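Local coordinates for peptidase M14 domain-containing protein (Shewanella amazonensis, PDB 2QVP), which is of unproven function but probably acts as a zinc-dependent hydrolase, perhaps a metallocarboxypeptidase, of the peptidase M14 family, at residues Thr22-Phe27 and Gly112-His117; Asn67-Ala72 and His155-Ala160; Trp83-Phe88 and Ala261-Phe266; Thr177-Phe182 and Ser218-Asn223. All blocks are in the same frame, centred on the assembly; numbering follows the deposited sequence.

Contact 1: residues Thr22-Phe27 and Gly112-His117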
loop_
_atom_site.group_PDB
_atom_site.type_symbol
_atom_site.label_atom_id
_atom_site.label_comp_id
_atom_site.label_asym_id
_atom_site.label_seq_id
_atom_site.Cartn_x
_atom_site.Cartn_y
_atom_site.Cartn_z
ATOM N N THR A 22 5.347 -3.525 -15.964
ATOM C CA THR A 22 6.405 -2.589 -15.760
ATOM C C THR A 22 6.203 -1.302 -16.585
ATOM O O THR A 22 7.087 -0.438 -16.573
ATOM C CB THR A 22 7.735 -3.233 -16.181
ATOM O OG1 THR A 22 7.646 -3.655 -17.545
ATOM C CG2 THR A 22 8.093 -4.433 -15.279
ATOM N N ASP A 23 5.077 -1.170 -17.311
ATOM C CA ASP A 23 4.824 0.001 -18.169
ATOM C C ASP A 23 4.496 1.235 -17.300
ATOM O O ASP A 23 3.332 1.634 -17.133
ATOM C CB ASP A 23 3.721 -0.299 -19.201
ATOM C CG ASP A 23 3.715 0.683 -20.371
ATOM O OD1 ASP A 23 4.354 1.769 -20.290
ATOM O OD2 ASP A 23 3.084 0.339 -21.384
ATOM N N ILE A 24 5.572 1.847 -16.795
ATOM C CA ILE A 24 5.486 2.989 -15.881
ATOM C C ILE A 24 4.946 4.255 -16.568
ATOM O O ILE A 24 4.266 5.053 -15.910
ATOM C CB ILE A 24 6.836 3.242 -15.148
ATOM C CG1 ILE A 24 6.600 4.100 -13.902
ATOM C CG2 ILE A 24 7.878 3.834 -16.116
ATOM C CD1 ILE A 24 7.818 4.298 -13.003
ATOM N N GLN A 25 5.212 4.425 -17.865
ATOM C CA GLN A 25 4.651 5.563 -18.615
ATOM C C GLN A 25 3.123 5.466 -18.697
ATOM O O GLN A 25 2.425 6.477 -18.507
ATOM C CB GLN A 25 5.248 5.696 -20.031
ATOM C CG GLN A 25 6.644 6.362 -20.104
ATOM C CD GLN A 25 6.988 6.902 -21.526
ATOM O OE1 GLN A 25 6.261 6.655 -22.506
ATOM N NE2 GLN A 25 8.098 7.662 -21.624
ATOM N N ARG A 26 2.624 4.263 -19.010
ATOM C CA ARG A 26 1.199 3.969 -19.031
ATOM C C ARG A 26 0.595 4.136 -17.639
ATOM O O ARG A 26 -0.522 4.651 -17.517
ATOM C CB ARG A 26 0.906 2.546 -19.561
ATOM C CG ARG A 26 -0.603 2.127 -19.515
ATOM C CD ARG A 26 -1.502 3.014 -20.375
ATOM N NE ARG A 26 -1.176 2.842 -21.793
ATOM C CZ ARG A 26 -1.536 1.797 -22.542
ATOM N NH1 ARG A 26 -2.278 0.805 -22.054
ATOM N NH2 ARG A 26 -1.163 1.751 -23.816
ATOM N N PHE A 27 1.298 3.640 -16.614
ATOM C CA PHE A 27 0.883 3.788 -15.230
ATOM C C PHE A 27 0.630 5.257 -14.840
ATOM O O PHE A 27 -0.461 5.612 -14.372
ATOM C CB PHE A 27 1.902 3.159 -14.257
ATOM C CG PHE A 27 1.477 3.290 -12.839
ATOM C CD1 PHE A 27 0.447 2.488 -12.358
ATOM C CD2 PHE A 27 2.021 4.269 -12.017
ATOM C CE1 PHE A 27 -0.004 2.648 -11.084
ATOM C CE2 PHE A 27 1.567 4.442 -10.736
ATOM C CZ PHE A 27 0.547 3.631 -10.268
ATOM N N GLY A 112 12.315 0.510 -9.320
ATOM C CA GLY A 112 12.101 -0.909 -9.185
ATOM C C GLY A 112 10.952 -1.335 -10.086
ATOM O O GLY A 112 11.088 -2.264 -10.899
ATOM N N PHE A 113 9.824 -0.654 -9.924
ATOM C CA PHE A 113 8.588 -0.899 -10.703
ATOM C C PHE A 113 8.796 -0.940 -12.219
ATOM O O PHE A 113 8.309 -1.857 -12.903
ATOM C CB PHE A 113 7.565 0.187 -10.351
ATOM C CG PHE A 113 6.220 0.001 -10.980
ATOM C CD1 PHE A 113 5.270 -0.797 -10.378
ATOM C CD2 PHE A 113 5.886 0.666 -12.159
ATOM C CE1 PHE A 113 4.034 -0.926 -10.924
ATOM C CE2 PHE A 113 4.660 0.527 -12.714
ATOM C CZ PHE A 113 3.722 -0.254 -12.091
ATOM N N ALA A 114 9.525 0.046 -12.725
ATOM C CA ALA A 114 9.817 0.163 -14.144
ATOM C C ALA A 114 10.582 -1.036 -14.690
ATOM O O ALA A 114 10.470 -1.333 -15.878
ATOM C CB ALA A 114 10.601 1.451 -14.432
ATOM N N LYS A 115 11.380 -1.695 -13.844
ATOM C CA LYS A 115 12.182 -2.867 -14.240
ATOM C C LYS A 115 11.644 -4.199 -13.758
ATOM O O LYS A 115 12.148 -5.254 -14.165
ATOM C CB LYS A 115 13.627 -2.686 -13.733
ATOM C CG LYS A 115 14.336 -1.415 -14.287
ATOM C CD LYS A 115 14.531 -1.443 -15.817
ATOM C CE LYS A 115 15.084 -0.135 -16.341
ATOM N NZ LYS A 115 16.409 0.167 -15.715
ATOM N N GLY A 116 10.628 -4.168 -12.908
ATOM C CA GLY A 116 10.052 -5.384 -12.342
ATOM C C GLY A 116 10.918 -6.050 -11.291
ATOM O O GLY A 116 10.851 -7.273 -11.150
ATOM N N HIS A 117 11.737 -5.279 -10.562
ATOM C CA HIS A 117 12.559 -5.859 -9.485
ATOM C C HIS A 117 12.293 -5.178 -8.158
ATOM O O HIS A 117 11.951 -4.000 -8.096
ATOM C CB HIS A 117 14.065 -5.961 -9.810
ATOM C CG HIS A 117 14.759 -4.670 -10.118
ATOM N ND1 HIS A 117 14.888 -3.642 -9.204
ATOM C CD2 HIS A 117 15.500 -4.308 -11.195
ATOM C CE1 HIS A 117 15.608 -2.668 -9.734
ATOM N NE2 HIS A 117 15.999 -3.050 -10.938
#
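T22 meets the tail of helix 110-115 with its backbone and its methyl group. Its CA makes a CA-H...O contact of 3.5 Å with F113 O, and its CB sits 3.3 Å from A114 O, which puts the residue against the carbonyls of F113 and A114. With CG2 anti to the carbonyl carbon and OG1 wedged between N and C (chi1 57°), T22 CG2 comes to 3.5 Å from G116 N. The same side chain also touches V11. D23 turns away from the contact and serves its own helix as N-cap: OD1 accepts from R26 N at 3.3 Å, the N-H arriving from above the carboxylate plane. The helix that T22 covers closes in a Schellman motif. G116 has positive phi, H117 N bonds to G112 O, and G116 N bonds weakly to F113 O; a CB on G116 would press tightly against T22 CG2. I24, early in helix 24-38, crosses F113 obliquely, with CG1 3.9 Å from F113 CD2, while its other branch, CG2, packs on A114 CB at 4.0 Å. Three residues on, F27 receives the edge of the F113 ring on its face, a tilted edge-to-face pair with centroids 5.3 Å apart and planes at 56°. W83 of helix 80-91 meets both rings, edge-to-face with F27 and at a shallower tilt with F113, and P82 touches both as well.

Contact 2: residues Asn67-Ala72 and His155-Ala160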
loop_
_atom_site.group_PDB
_atom_site.type_symbol
_atom_site.label_atom_id
_atom_site.label_comp_id
_atom_site.label_asym_id
_atom_site.label_seq_id
_atom_site.Cartn_x
_atom_site.Cartn_y
_atom_site.Cartn_z
ATOM N N ASN A 67 -8.948 9.988 8.472
ATOM C CA ASN A 67 -7.797 10.145 7.631
ATOM C C ASN A 67 -7.253 8.769 7.374
ATOM O O ASN A 67 -6.642 8.158 8.265
ATOM C CB ASN A 67 -6.724 10.999 8.292
ATOM C CG ASN A 67 -7.166 12.442 8.517
ATOM O OD1 ASN A 67 -8.271 12.839 8.139
ATOM N ND2 ASN A 67 -6.308 13.222 9.179
ATOM N N LEU A 68 -7.491 8.287 6.155
ATOM C CA LEU A 68 -7.007 7.000 5.713
ATOM C C LEU A 68 -5.902 7.177 4.652
ATOM O O LEU A 68 -6.008 8.035 3.814
ATOM C CB LEU A 68 -8.159 6.176 5.147
ATOM C CG LEU A 68 -8.886 5.149 6.010
ATOM C CD1 LEU A 68 -8.962 5.505 7.491
ATOM C CD2 LEU A 68 -10.246 4.854 5.354
ATOM N N LEU A 69 -4.838 6.376 4.752
ATOM C CA LEU A 69 -3.748 6.379 3.765
ATOM C C LEU A 69 -3.626 4.988 3.154
ATOM O O LEU A 69 -3.648 3.972 3.881
ATOM C CB LEU A 69 -2.423 6.797 4.390
ATOM C CG LEU A 69 -1.165 6.827 3.486
ATOM C CD1 LEU A 69 -1.330 7.767 2.314
ATOM C CD2 LEU A 69 0.066 7.190 4.294
ATOM N N ILE A 70 -3.496 4.946 1.827
ATOM C CA ILE A 70 -3.257 3.739 1.115
ATOM C C ILE A 70 -1.918 3.871 0.411
ATOM O O ILE A 70 -1.731 4.828 -0.331
ATOM C CB ILE A 70 -4.339 3.433 0.068
ATOM C CG1 ILE A 70 -5.750 3.382 0.713
ATOM C CG2 ILE A 70 -3.972 2.135 -0.628
ATOM C CD1 ILE A 70 -6.864 3.005 -0.234
ATOM N N SER A 71 -0.992 2.925 0.621
ATOM C CA SER A 71 0.303 2.980 -0.087
ATOM C C SER A 71 0.565 1.713 -0.920
ATOM O O SER A 71 0.051 0.631 -0.620
ATOM C CB SER A 71 1.472 3.269 0.860
ATOM O OG SER A 71 1.524 2.331 1.918
ATOM N N ALA A 72 1.340 1.865 -1.984
ATOM C CA ALA A 72 1.671 0.735 -2.839
ATOM C C ALA A 72 3.027 0.926 -3.494
ATOM O O ALA A 72 3.579 2.023 -3.485
ATOM C CB ALA A 72 0.584 0.518 -3.907
ATOM N N HIS A 155 5.282 14.130 9.100
ATOM C CA HIS A 155 4.099 14.710 9.720
ATOM C C HIS A 155 2.859 14.593 8.840
ATOM O O HIS A 155 1.814 14.143 9.313
ATOM C CB HIS A 155 4.350 16.176 10.075
ATOM C CG HIS A 155 3.192 16.816 10.752
ATOM N ND1 HIS A 155 2.402 17.766 10.139
ATOM C CD2 HIS A 155 2.645 16.593 11.966
ATOM C CE1 HIS A 155 1.431 18.119 10.963
ATOM N NE2 HIS A 155 1.565 17.431 12.081
ATOM N N LEU A 156 3.002 14.985 7.573
ATOM C CA LEU A 156 1.924 14.881 6.584
ATOM C C LEU A 156 1.370 13.453 6.459
ATOM O O LEU A 156 0.166 13.276 6.428
ATOM C CB LEU A 156 2.420 15.341 5.201
ATOM C CG LEU A 156 1.459 15.368 4.001
ATOM C CD1 LEU A 156 0.412 16.405 4.228
ATOM C CD2 LEU A 156 2.215 15.643 2.710
ATOM N N LEU A 157 2.272 12.462 6.406
ATOM C CA LEU A 157 1.904 11.058 6.240
ATOM C C LEU A 157 1.313 10.454 7.510
ATOM O O LEU A 157 0.517 9.515 7.437
ATOM C CB LEU A 157 3.120 10.267 5.771
ATOM C CG LEU A 157 3.705 10.723 4.431
ATOM C CD1 LEU A 157 5.077 10.120 4.250
ATOM C CD2 LEU A 157 2.773 10.375 3.246
ATOM N N GLN A 158 1.731 10.970 8.661
ATOM C CA GLN A 158 1.196 10.543 9.948
ATOM C C GLN A 158 -0.243 11.059 10.111
ATOM O O GLN A 158 -1.135 10.296 10.486
ATOM C CB GLN A 158 2.098 11.001 11.093
ATOM C CG GLN A 158 3.481 10.307 11.137
ATOM C CD GLN A 158 4.471 10.977 12.104
ATOM O OE1 GLN A 158 4.373 12.165 12.394
ATOM N NE2 GLN A 158 5.415 10.206 12.603
ATOM N N VAL A 159 -0.460 12.335 9.785
ATOM C CA VAL A 159 -1.800 12.923 9.789
ATOM C C VAL A 159 -2.698 12.189 8.790
ATOM O O VAL A 159 -3.830 11.843 9.118
ATOM C CB VAL A 159 -1.797 14.449 9.444
ATOM C CG1 VAL A 159 -3.215 14.990 9.279
ATOM C CG2 VAL A 159 -1.036 15.246 10.497
ATOM N N ALA A 160 -2.155 11.928 7.607
ATOM C CA ALA A 160 -2.854 11.228 6.513
ATOM C C ALA A 160 -3.315 9.816 6.876
ATOM O O ALA A 160 -4.271 9.360 6.313
ATOM C CB ALA A 160 -1.983 11.181 5.270
#
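N67 and A160 bring strand 67-72 and helix 154-160 together at the first residue of the strand, and here the packing is tight. The carbonyl of A160 lies against the strand backbone, with A160 O 3.2 Å from N67 C and equally close to L68 C. These are backbone packing contacts: the amide N-H groups of L68 and L69 lie near this oxygen but at poor angles. Beside it, N67 ND2 donates to V159 O over 2.8 Å with an N-H...O angle of 151°. The donor stands above the carbonyl plane of V159, yet the oxygen lies close to the plane of the N67 amide. The other end of that amide is held too, since OD1 accepts from ND2 of N101, and the two bonds together fix the rotation of the group. Strand 67-72 lies inside the mixed sheet of this alpha/beta domain, between strands 101-105 and 165-171; the axes of segments 67-72 and 155-160 approach to 7.6 Å, their N-to-C directions 113° apart. Further along, the fit is looser. L69 CB is 4.5 Å from A160 CB, and L69 CD2 comes to 3.9 Å from L157 O; L157 itself was modelled in two conformers, which leaves its side-chain contact with L69 doubtful. At the rim, V159, partly exposed like N67, points the same way as N67, with V159 CG1 3.6 Å from N67 ND2.

Contact 3: residues Trp83-Phe88 and Ala261-Phe266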
loop_
_atom_site.group_PDB
_atom_site.type_symbol
_atom_site.label_atom_id
_atom_site.label_comp_id
_atom_site.label_asym_id
_atom_site.label_seq_id
_atom_site.Cartn_x
_atom_site.Cartn_y
_atom_site.Cartn_z
ATOM N N TRP A 83 -1.106 -1.176 -9.691
ATOM C CA TRP A 83 -2.127 -1.375 -10.702
ATOM C C TRP A 83 -3.476 -1.553 -10.056
ATOM O O TRP A 83 -4.460 -1.071 -10.598
ATOM C CB TRP A 83 -1.805 -2.538 -11.639
ATOM C CG TRP A 83 -0.649 -2.246 -12.544
ATOM C CD1 TRP A 83 0.595 -2.769 -12.469
ATOM C CD2 TRP A 83 -0.637 -1.346 -13.671
ATOM N NE1 TRP A 83 1.385 -2.266 -13.462
ATOM C CE2 TRP A 83 0.661 -1.385 -14.216
ATOM C CE3 TRP A 83 -1.588 -0.497 -14.247
ATOM C CZ2 TRP A 83 1.037 -0.614 -15.313
ATOM C CZ3 TRP A 83 -1.222 0.255 -15.347
ATOM C CH2 TRP A 83 0.078 0.184 -15.871
ATOM N N GLY A 84 -3.521 -2.244 -8.920
ATOM C CA GLY A 84 -4.736 -2.419 -8.152
ATOM C C GLY A 84 -5.254 -1.090 -7.644
ATOM O O GLY A 84 -6.478 -0.848 -7.638
ATOM N N LEU A 85 -4.344 -0.221 -7.195
ATOM C CA LEU A 85 -4.751 1.097 -6.718
ATOM C C LEU A 85 -5.350 1.899 -7.841
ATOM O O LEU A 85 -6.348 2.596 -7.654
ATOM C CB LEU A 85 -3.587 1.849 -6.149
ATOM C CG LEU A 85 -4.066 3.124 -5.433
ATOM C CD1 LEU A 85 -3.734 3.019 -3.954
ATOM C CD2 LEU A 85 -3.374 4.277 -6.079
ATOM N N LEU A 86 -4.738 1.794 -9.016
ATOM C CA LEU A 86 -5.246 2.452 -10.200
ATOM C C LEU A 86 -6.657 1.925 -10.479
ATOM O O LEU A 86 -7.569 2.713 -10.752
ATOM C CB LEU A 86 -4.285 2.213 -11.375
ATOM C CG LEU A 86 -4.198 3.163 -12.537
ATOM C CD1 LEU A 86 -3.186 2.576 -13.545
ATOM C CD2 LEU A 86 -5.524 3.399 -13.180
ATOM N N HIS A 87 -6.846 0.604 -10.378
ATOM C CA HIS A 87 -8.168 -0.004 -10.597
ATOM C C HIS A 87 -9.210 0.461 -9.541
ATOM O O HIS A 87 -10.379 0.757 -9.878
ATOM C CB HIS A 87 -8.063 -1.542 -10.692
ATOM C CG HIS A 87 -9.372 -2.211 -10.949
ATOM N ND1 HIS A 87 -9.995 -2.179 -12.178
ATOM C CD2 HIS A 87 -10.201 -2.902 -10.125
ATOM C CE1 HIS A 87 -11.152 -2.815 -12.099
ATOM N NE2 HIS A 87 -11.302 -3.257 -10.866
ATOM N N PHE A 88 -8.779 0.524 -8.284
ATOM C CA PHE A 88 -9.595 1.020 -7.155
ATOM C C PHE A 88 -10.110 2.429 -7.455
ATOM O O PHE A 88 -11.315 2.682 -7.379
ATOM C CB PHE A 88 -8.768 0.951 -5.832
ATOM C CG PHE A 88 -9.326 1.775 -4.666
ATOM C CD1 PHE A 88 -10.423 1.344 -3.944
ATOM C CD2 PHE A 88 -8.676 2.953 -4.259
ATOM C CE1 PHE A 88 -10.913 2.096 -2.880
ATOM C CE2 PHE A 88 -9.163 3.711 -3.197
ATOM C CZ PHE A 88 -10.276 3.277 -2.510
ATOM N N ALA A 261 -10.071 -4.728 -4.139
ATOM C CA ALA A 261 -11.104 -5.284 -3.239
ATOM C C ALA A 261 -10.751 -5.017 -1.778
ATOM O O ALA A 261 -11.609 -4.601 -0.994
ATOM C CB ALA A 261 -11.243 -6.767 -3.474
ATOM N N ALA A 262 -9.490 -5.272 -1.427
ATOM C CA ALA A 262 -8.967 -4.988 -0.085
ATOM C C ALA A 262 -9.025 -3.478 0.225
ATOM O O ALA A 262 -9.365 -3.110 1.343
ATOM C CB ALA A 262 -7.547 -5.502 0.063
HETATM N N MSE A 263 -8.708 -2.617 -0.763
HETATM C CA MSE A 263 -8.779 -1.150 -0.587
HETATM C C MSE A 263 -10.208 -0.700 -0.336
HETATM O O MSE A 263 -10.458 0.122 0.562
HETATM C CB MSE A 263 -8.179 -0.399 -1.778
HETATM C CG MSE A 263 -6.700 -0.633 -1.944
HETATM SE SE MSE A 263 -5.978 -0.058 -3.622
HETATM C CE MSE A 263 -4.399 -1.169 -3.696
ATOM N N ASN A 264 -11.140 -1.264 -1.097
ATOM C CA ASN A 264 -12.582 -1.031 -0.882
ATOM C C ASN A 264 -13.041 -1.426 0.514
ATOM O O ASN A 264 -13.740 -0.659 1.153
ATOM C CB ASN A 264 -13.448 -1.810 -1.882
ATOM C CG ASN A 264 -13.401 -1.235 -3.291
ATOM O OD1 ASN A 264 -13.278 -0.020 -3.489
ATOM N ND2 ASN A 264 -13.532 -2.117 -4.285
ATOM N N THR A 265 -12.647 -2.617 0.969
ATOM C CA THR A 265 -13.005 -3.124 2.303
ATOM C C THR A 265 -12.393 -2.274 3.398
ATOM O O THR A 265 -13.063 -1.977 4.378
ATOM C CB THR A 265 -12.554 -4.582 2.488
ATOM O OG1 THR A 265 -13.072 -5.368 1.410
ATOM C CG2 THR A 265 -13.054 -5.158 3.795
ATOM N N PHE A 266 -11.127 -1.893 3.208
ATOM C CA PHE A 266 -10.399 -1.038 4.134
ATOM C C PHE A 266 -11.131 0.299 4.341
ATOM O O PHE A 266 -11.404 0.673 5.493
ATOM C CB PHE A 266 -8.955 -0.860 3.622
ATOM C CG PHE A 266 -8.140 0.136 4.386
ATOM C CD1 PHE A 266 -7.589 -0.187 5.621
ATOM C CD2 PHE A 266 -7.882 1.387 3.839
ATOM C CE1 PHE A 266 -6.797 0.758 6.296
ATOM C CE2 PHE A 266 -7.106 2.324 4.487
ATOM C CZ PHE A 266 -6.566 2.022 5.711
HETATM O O HOH W 1 -13.161 1.354 -5.823
#
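M263, a selenomethionine in the model, reaches from helix 252-270 across to F88 and L85 of helix 80-91. Its CB sits over one face of the F88 ring, 3.8 Å from the centroid, a CH-pi contact. With CG anti to the carbonyl carbon (chi1 -65°) and the chain extended beyond it, M263 SE is carried on past the ring to lie 3.5 Å from L85 CA and 3.7 Å from F88 CB. Seen from the ring the selenium is oblique, a Met-aromatic contact. The tip, M263 CE, ends 3.6 Å from L85 N and also touches the backbone of G84. N264 takes the edge of the same ring: OD1 lies 3.2 Å from F88 CD1, near the ring plane. A water donates both to that oxygen and to F88 O, linking the two helices; the axes of 83-88 and 261-266 cross at -56°. An alanine in place of F88 would probably leave M263 CB without the ring it rests on and open a gap between the helices beside N264. M263 CB lies over the pi face and the selenium obliquely to it, while the partly negative N264 OD1 meets the C-H edge, where the ring is slightly positive.

Contact 4: residues Thr177-Phe182 and Ser218-Asn223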
loop_
_atom_site.group_PDB
_atom_site.type_symbol
_atom_site.label_atom_id
_atom_site.label_comp_id
_atom_site.label_asym_id
_atom_site.label_seq_id
_atom_site.Cartn_x
_atom_site.Cartn_y
_atom_site.Cartn_z
ATOM N N THR A 177 -2.707 -16.393 0.005
ATOM C CA THR A 177 -2.744 -15.004 0.468
ATOM C C THR A 177 -2.859 -14.940 1.987
ATOM O O THR A 177 -3.262 -15.899 2.646
ATOM C CB THR A 177 -3.877 -14.199 -0.268
ATOM O OG1 THR A 177 -3.664 -12.778 -0.128
ATOM C CG2 THR A 177 -5.239 -14.571 0.238
ATOM N N TYR A 178 -2.460 -13.798 2.529
ATOM C CA TYR A 178 -2.466 -13.548 3.956
ATOM C C TYR A 178 -2.319 -12.038 4.150
ATOM O O TYR A 178 -2.177 -11.286 3.191
ATOM C CB TYR A 178 -1.333 -14.308 4.670
ATOM C CG TYR A 178 0.067 -13.908 4.245
ATOM C CD1 TYR A 178 0.610 -14.389 3.065
ATOM C CD2 TYR A 178 0.854 -13.059 5.039
ATOM C CE1 TYR A 178 1.869 -14.019 2.653
ATOM C CE2 TYR A 178 2.134 -12.697 4.649
ATOM C CZ TYR A 178 2.640 -13.195 3.445
ATOM O OH TYR A 178 3.900 -12.855 2.993
ATOM N N VAL A 179 -2.414 -11.614 5.394
ATOM C CA VAL A 179 -2.284 -10.214 5.760
ATOM C C VAL A 179 -1.485 -10.075 7.055
ATOM O O VAL A 179 -1.447 -11.001 7.899
ATOM C CB VAL A 179 -3.662 -9.540 5.945
ATOM C CG1 VAL A 179 -4.372 -9.383 4.614
ATOM C CG2 VAL A 179 -4.513 -10.341 6.978
ATOM N N TYR A 180 -0.799 -8.935 7.148
ATOM C CA TYR A 180 -0.131 -8.480 8.342
ATOM C C TYR A 180 -1.114 -7.461 8.840
ATOM O O TYR A 180 -1.495 -6.587 8.062
ATOM C CB TYR A 180 1.196 -7.756 8.079
ATOM C CG TYR A 180 2.379 -8.623 7.721
ATOM C CD1 TYR A 180 2.637 -8.950 6.397
ATOM C CD2 TYR A 180 3.219 -9.141 8.706
ATOM C CE1 TYR A 180 3.703 -9.772 6.059
ATOM C CE2 TYR A 180 4.308 -9.957 8.372
ATOM C CZ TYR A 180 4.531 -10.272 7.055
ATOM O OH TYR A 180 5.606 -11.045 6.726
ATOM N N THR A 181 -1.550 -7.547 10.091
ATOM C CA THR A 181 -2.435 -6.507 10.618
ATOM C C THR A 181 -1.978 -5.994 11.981
ATOM O O THR A 181 -1.238 -6.655 12.719
ATOM C CB THR A 181 -3.905 -6.984 10.714
ATOM O OG1 THR A 181 -3.983 -8.073 11.632
ATOM C CG2 THR A 181 -4.449 -7.408 9.342
ATOM N N PHE A 182 -2.454 -4.797 12.285
ATOM C CA PHE A 182 -2.183 -4.097 13.501
ATOM C C PHE A 182 -3.502 -3.593 14.062
ATOM O O PHE A 182 -4.211 -2.847 13.379
ATOM C CB PHE A 182 -1.246 -2.909 13.245
ATOM C CG PHE A 182 0.109 -3.287 12.673
ATOM C CD1 PHE A 182 0.298 -3.409 11.294
ATOM C CD2 PHE A 182 1.187 -3.468 13.507
ATOM C CE1 PHE A 182 1.538 -3.760 10.777
ATOM C CE2 PHE A 182 2.423 -3.805 13.005
ATOM C CZ PHE A 182 2.611 -3.945 11.648
ATOM N N SER A 218 -4.694 -18.154 11.022
ATOM C CA SER A 218 -5.964 -17.886 10.356
ATOM C C SER A 218 -5.831 -16.710 9.385
ATOM O O SER A 218 -6.601 -15.739 9.455
ATOM C CB SER A 218 -7.074 -17.651 11.389
ATOM O OG SER A 218 -7.168 -18.734 12.304
ATOM N N GLY A 219 -4.814 -16.810 8.520
ATOM C CA GLY A 219 -4.515 -15.823 7.492
ATOM C C GLY A 219 -3.971 -14.468 7.887
ATOM O O GLY A 219 -3.846 -13.591 7.019
ATOM N N VAL A 220 -3.604 -14.323 9.164
ATOM C CA VAL A 220 -3.154 -13.075 9.763
ATOM C C VAL A 220 -1.835 -13.192 10.582
ATOM O O VAL A 220 -1.693 -14.098 11.408
ATOM C CB VAL A 220 -4.215 -12.538 10.766
ATOM C CG1 VAL A 220 -3.777 -11.186 11.328
ATOM C CG2 VAL A 220 -5.577 -12.424 10.139
ATOM N N ILE A 221 -0.894 -12.281 10.326
ATOM C CA ILE A 221 0.321 -12.089 11.134
ATOM C C ILE A 221 -0.037 -10.814 11.894
ATOM O O ILE A 221 -0.211 -9.763 11.307
ATOM C CB ILE A 221 1.582 -11.920 10.298
ATOM C CG1 ILE A 221 1.866 -13.200 9.482
ATOM C CG2 ILE A 221 2.762 -11.562 11.214
ATOM C CD1 ILE A 221 2.927 -13.001 8.386
ATOM N N PHE A 222 -0.145 -10.902 13.203
ATOM C CA PHE A 222 -0.713 -9.828 14.022
ATOM C C PHE A 222 0.303 -9.078 14.874
ATOM O O PHE A 222 1.065 -9.712 15.626
ATOM C CB PHE A 222 -1.769 -10.477 14.923
ATOM C CG PHE A 222 -2.593 -9.504 15.719
ATOM C CD1 PHE A 222 -3.432 -8.600 15.078
ATOM C CD2 PHE A 222 -2.570 -9.519 17.099
ATOM C CE1 PHE A 222 -4.213 -7.701 15.787
ATOM C CE2 PHE A 222 -3.348 -8.620 17.831
ATOM C CZ PHE A 222 -4.167 -7.712 17.173
ATOM N N ASN A 223 0.271 -7.741 14.792
ATOM C CA ASN A 223 1.137 -6.858 15.580
ATOM C C ASN A 223 2.606 -7.280 15.568
ATOM O O ASN A 223 3.197 -7.491 16.625
ATOM C CB ASN A 223 0.604 -6.764 17.017
ATOM C CG ASN A 223 -0.701 -5.995 17.109
ATOM O OD1 ASN A 223 -1.030 -5.197 16.231
ATOM N ND2 ASN A 223 -1.435 -6.199 18.200
#
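V179 and T181 join G219, I221 and N223 through backbone hydrogen bonds in a regular parallel ladder. V179 N donates to G219 O and I221 N to V179 O; T181 N then donates to I221 O, and N223 N to T181 O, the latter at 2.8 Å with an N-H...O angle of 166°. CA-H...O contacts fill in between, the shortest being Y180 CA to I221 O at 3.2 Å. Among apolar contacts, I221 dominates the face it shares with Y180. Its CD1 stands over the Y180 ring, 3.7 Å from the centroid and 3.3 Å from CE2, while the Y178 ring comes obliquely to the same methyl, CE2 at 3.8 Å. An alanine in place of Y180 would probably strip I221 CD1 of the ring beneath it and leave that end of the isoleucine freer to turn. On the other face V179 CG2 packs on V220 CG2 at 3.9 Å. Polar side chains come last: T181 OG1, hydrogen-bonded to S192, also lies at the edge of the F222 ring, and N223 OD1 sits 3.2 Å from F182 CA. Strand 220-222 is the outermost strand on this side of the mixed sheet of the M14-like domain; Y178 OH bonds to D171, and the side chains of Y178 and E245, the predicted proton donor/acceptor, lie about 4 Å apart.

How the contacts relate
Contacts 1, 2 and 3 interlock along the chain, their segments alternating, while contact 4 is nested inside the loop that contact 3 closes. Contact 3 is the hub. Its W83 packs on F113 and F27 of contact 1, and its L85, F88 and F266 pack on I70 and L68 of contact 2, so helices 80-91 and 252-270 cover the face of strand 67-72 that bears those two residues. Contacts 2 and 4 reach the same sheet, their centres about 20 Å apart. Contacts 1 and 4, about 28 Å between centres, lie on opposite sides of the chain's centre. Only contact 4 comes near the predicted active-site glutamate; the others build the surrounding alpha/beta framework.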